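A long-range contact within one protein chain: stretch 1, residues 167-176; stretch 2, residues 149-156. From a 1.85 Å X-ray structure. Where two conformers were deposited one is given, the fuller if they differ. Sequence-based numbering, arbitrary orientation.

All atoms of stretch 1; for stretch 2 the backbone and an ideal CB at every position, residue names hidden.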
# COMPACT_ATOMS: atom_id res chain seq x y z
N ASP A 167 18.03 -19.54 -1.77
CA ASP A 167 17.26 -18.28 -1.87
C ASP A 167 17.23 -17.56 -0.53
O ASP A 167 17.50 -16.37 -0.45
CB ASP A 167 15.81 -18.56 -2.27
CG ASP A 167 15.66 -19.14 -3.65
OD1 ASP A 167 16.59 -19.04 -4.50
OD2 ASP A 167 14.58 -19.72 -3.89
N VAL A 168 16.92 -18.30 0.53
CA VAL A 168 16.89 -17.74 1.88
C VAL A 168 18.24 -17.18 2.30
O VAL A 168 18.33 -16.08 2.81
CB VAL A 168 16.43 -18.79 2.91
CG1 VAL A 168 16.65 -18.29 4.36
CG2 VAL A 168 14.95 -19.15 2.66
N ARG A 169 19.31 -17.95 2.06
CA ARG A 169 20.65 -17.46 2.34
C ARG A 169 21.00 -16.19 1.57
O ARG A 169 21.64 -15.28 2.12
CB ARG A 169 21.67 -18.55 2.11
CG ARG A 169 21.82 -19.48 3.32
CD ARG A 169 23.04 -20.42 3.22
NE ARG A 169 22.97 -21.31 2.05
CZ ARG A 169 22.30 -22.47 2.00
NH1 ARG A 169 21.62 -22.92 3.06
NH2 ARG A 169 22.31 -23.17 0.88
N LEU A 170 20.57 -16.12 0.30
CA LEU A 170 20.78 -14.93 -0.52
C LEU A 170 20.11 -13.70 0.09
O LEU A 170 20.71 -12.63 0.20
CB LEU A 170 20.27 -15.15 -1.96
CG LEU A 170 20.13 -13.89 -2.83
CD1 LEU A 170 21.47 -13.11 -2.93
CD2 LEU A 170 19.57 -14.23 -4.22
N VAL A 171 18.85 -13.85 0.52
CA VAL A 171 18.17 -12.71 1.14
C VAL A 171 18.83 -12.37 2.48
O VAL A 171 18.93 -11.20 2.86
CB VAL A 171 16.63 -12.94 1.29
CG1 VAL A 171 15.98 -11.77 2.09
CG2 VAL A 171 16.00 -13.09 -0.08
N GLU A 172 19.30 -13.38 3.19
CA GLU A 172 19.97 -13.15 4.47
C GLU A 172 21.30 -12.39 4.32
O GLU A 172 21.68 -11.64 5.21
CB GLU A 172 20.20 -14.47 5.21
CG GLU A 172 18.92 -15.02 5.80
CD GLU A 172 19.07 -16.36 6.47
OE1 GLU A 172 19.95 -17.15 6.06
OE2 GLU A 172 18.27 -16.64 7.39
N LYS A 173 21.99 -12.58 3.19
CA LYS A 173 23.17 -11.77 2.84
C LYS A 173 22.85 -10.28 2.76
O LYS A 173 23.61 -9.44 3.25
CB LYS A 173 23.78 -12.22 1.51
CG LYS A 173 24.62 -13.44 1.63
CD LYS A 173 25.26 -13.84 0.30
CE LYS A 173 26.38 -14.85 0.52
NZ LYS A 173 26.35 -15.91 -0.51
N VAL A 174 21.70 -9.94 2.15
CA VAL A 174 21.30 -8.56 2.06
C VAL A 174 21.08 -7.99 3.45
O VAL A 174 21.54 -6.90 3.75
CB VAL A 174 20.00 -8.40 1.21
CG1 VAL A 174 19.56 -6.93 1.19
CG2 VAL A 174 20.23 -8.93 -0.21
N LEU A 175 20.35 -8.74 4.29
CA LEU A 175 20.05 -8.30 5.65
C LEU A 175 21.34 -8.09 6.46
O LEU A 175 21.46 -7.10 7.20
CB LEU A 175 19.12 -9.31 6.35
CG LEU A 175 17.70 -9.40 5.75
CD1 LEU A 175 16.87 -10.42 6.52
CD2 LEU A 175 17.04 -8.02 5.71
N ASP A 176 22.30 -8.97 6.27
CA ASP A 176 23.58 -8.86 6.98
C ASP A 176 24.36 -7.63 6.54
O ASP A 176 25.20 -7.14 7.30
CB ASP A 176 24.42 -10.12 6.77
CG ASP A 176 23.87 -11.33 7.52
OD1 ASP A 176 22.95 -11.19 8.36
OD2 ASP A 176 24.38 -12.45 7.25
N UNK A 149 9.48 -6.43 7.95
CA UNK A 149 9.11 -6.36 6.54
C UNK A 149 9.72 -7.46 5.65
O UNK A 149 9.18 -7.74 4.57
CB UNK A 149 9.52 -4.99 5.99
N UNK A 150 10.83 -8.07 6.10
CA UNK A 150 11.52 -9.09 5.30
C UNK A 150 11.39 -10.48 5.92
O UNK A 150 10.85 -11.39 5.28
CB UNK A 150 13.00 -8.73 5.15
N UNK A 151 11.89 -10.64 7.14
CA UNK A 151 12.05 -11.99 7.71
C UNK A 151 10.73 -12.77 7.79
O UNK A 151 10.69 -13.96 7.44
CB UNK A 151 12.66 -11.89 9.11
N UNK A 152 9.65 -12.14 8.27
CA UNK A 152 8.41 -12.91 8.38
C UNK A 152 7.94 -13.55 7.05
O UNK A 152 7.52 -14.72 7.05
CB UNK A 152 7.31 -12.00 8.92
N UNK A 153 8.06 -12.83 5.93
CA UNK A 153 7.59 -13.31 4.62
C UNK A 153 8.61 -14.28 4.01
O UNK A 153 8.25 -15.21 3.32
CB UNK A 153 7.35 -12.13 3.67
N UNK A 154 9.89 -14.03 4.27
CA UNK A 154 10.95 -14.97 3.87
C UNK A 154 10.74 -16.35 4.50
O UNK A 154 10.78 -17.38 3.80
CB UNK A 154 12.32 -14.42 4.27
N UNK A 155 10.51 -16.38 5.81
CA UNK A 155 10.27 -17.64 6.52
C UNK A 155 9.00 -18.32 6.03
O UNK A 155 8.97 -19.53 5.85
CB UNK A 155 10.18 -17.39 8.03
N UNK A 156 7.95 -17.53 5.81
CA UNK A 156 6.69 -18.09 5.34
C UNK A 156 6.85 -18.74 3.96
O UNK A 156 6.39 -19.85 3.75
CB UNK A 156 5.62 -17.00 5.29

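The two helices run almost exactly antiparallel, at 174°, with axes 10.7 Å apart at closest approach, so stretch 1 presents V168, V171, E172 and L175 to its neighbour in descending order as positions 149 to 156 ascend.

At position 149 nothing of stretch 1 lies near the ideal CB, and this contact sets no preference. The residue is R149, whose guanidinium is hydrogen-bonded outside the two stretches.

Position 150 points its CA-to-CB bond toward stretch 1, with the ideal CB 4.1 Å from L175 CD2 and 5.2 Å from V171 CG1. The surroundings are wholly aliphatic, and a medium-sized apolar side chain such as valine, isoleucine or leucine would suit them. The residue is I150, in the m, m rotamer; its CG2 lies 3.7 Å from V171 CG1 and 3.9 Å from L175 CD1, so one methyl group touches both neighbours.

At position 151 the bond points sideways, and the ideal CB is 5.2 Å from L175 CD1. From here a short side chain would not reach that methyl; leucine, methionine or isoleucine could bend back to it. L151 does so, bringing CD2 to 3.6 Å from L175 CD1.

Position 152 is out of reach of stretch 1. Its N makes no bond to the preceding turn, where the helix is kinked, so an imino acid is tolerated as well as others; P152 is found. Position 153 likewise finds no partner in stretch 1, and its residue, Y153, bonds through OH elsewhere in the structure.

Position 154 again points toward stretch 1, but its ideal CB is still 5.0 Å from V171 CG1. That gap, bordered by V168, V171 and the aliphatic part of E172, calls for a branched or long apolar side chain, leucine or methionine for instance. L154, in the t, p rotamer, has the largest covered area of the stretch: CD2 packs 3.8 Å from V171 CG1 and 4.1 Å from V168 CG1, while CD1 reaches to 4.1 Å from V168 CA.

From position 155 the bond leaves sideways with no atom of stretch 1 close to the ideal CB, yet the carboxylate of E172 lies on this flank. A long basic side chain, lysine or arginine, could span the distance. R155, in the conformer given, extends to form a salt bridge: NH2 donates to E172 OE2 at 2.8 Å and NH1 to the same E172 OE2 at 3.2 Å. V168 CG1, 3.4 Å from R155 NH1, also borders the guanidinium edge.

Position 156 is out of reach, leaving the choice unconstrained here; R156 makes no contact with stretch 1.

Stretch 2, residues 149-156: RILPYLRR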
# COMPACT_ATOMS: atom_id res chain seq x y z
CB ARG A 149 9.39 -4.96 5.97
CG ARG A 149 8.49 -3.83 6.59
CD ARG A 149 7.04 -3.98 6.18
NE ARG A 149 6.14 -3.03 6.81
CZ ARG A 149 5.59 -3.19 8.02
NH1 ARG A 149 5.88 -4.24 8.77
NH2 ARG A 149 4.75 -2.27 8.48
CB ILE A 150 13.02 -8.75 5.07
CG1 ILE A 150 13.16 -7.42 4.32
CG2 ILE A 150 13.73 -9.90 4.28
CD1 ILE A 150 12.49 -7.40 2.94
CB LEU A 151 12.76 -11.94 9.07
CG LEU A 151 14.28 -11.72 9.01
CD1 LEU A 151 14.94 -11.49 10.40
CD2 LEU A 151 14.95 -12.90 8.32
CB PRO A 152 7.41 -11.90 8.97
CG PRO A 152 8.24 -10.89 9.64
CD PRO A 152 9.49 -10.78 8.80
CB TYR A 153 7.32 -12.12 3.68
CG TYR A 153 6.39 -11.15 4.36
CD1 TYR A 153 5.06 -11.49 4.57
CD2 TYR A 153 6.86 -9.96 4.90
CE1 TYR A 153 4.20 -10.64 5.26
CE2 TYR A 153 5.99 -9.09 5.60
CZ TYR A 153 4.67 -9.46 5.78
OH TYR A 153 3.79 -8.68 6.49
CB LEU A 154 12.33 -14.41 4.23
CG LEU A 154 13.56 -15.23 3.81
CD1 LEU A 154 13.64 -15.25 2.26
CD2 LEU A 154 14.83 -14.60 4.42
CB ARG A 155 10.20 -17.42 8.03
CG ARG A 155 11.44 -16.77 8.66
CD ARG A 155 12.67 -17.67 8.62
NE ARG A 155 13.85 -16.95 9.09
CZ ARG A 155 15.01 -16.84 8.44
NH1 ARG A 155 15.20 -17.41 7.27
NH2 ARG A 155 16.00 -16.15 9.00
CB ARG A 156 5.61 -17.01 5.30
CG ARG A 156 4.27 -17.57 4.98
CD ARG A 156 3.23 -16.48 4.87
NE ARG A 156 1.98 -17.08 4.45
CZ ARG A 156 1.11 -17.67 5.27
NH1 ARG A 156 1.35 -17.73 6.58
NH2 ARG A 156 -0.00 -18.20 4.78
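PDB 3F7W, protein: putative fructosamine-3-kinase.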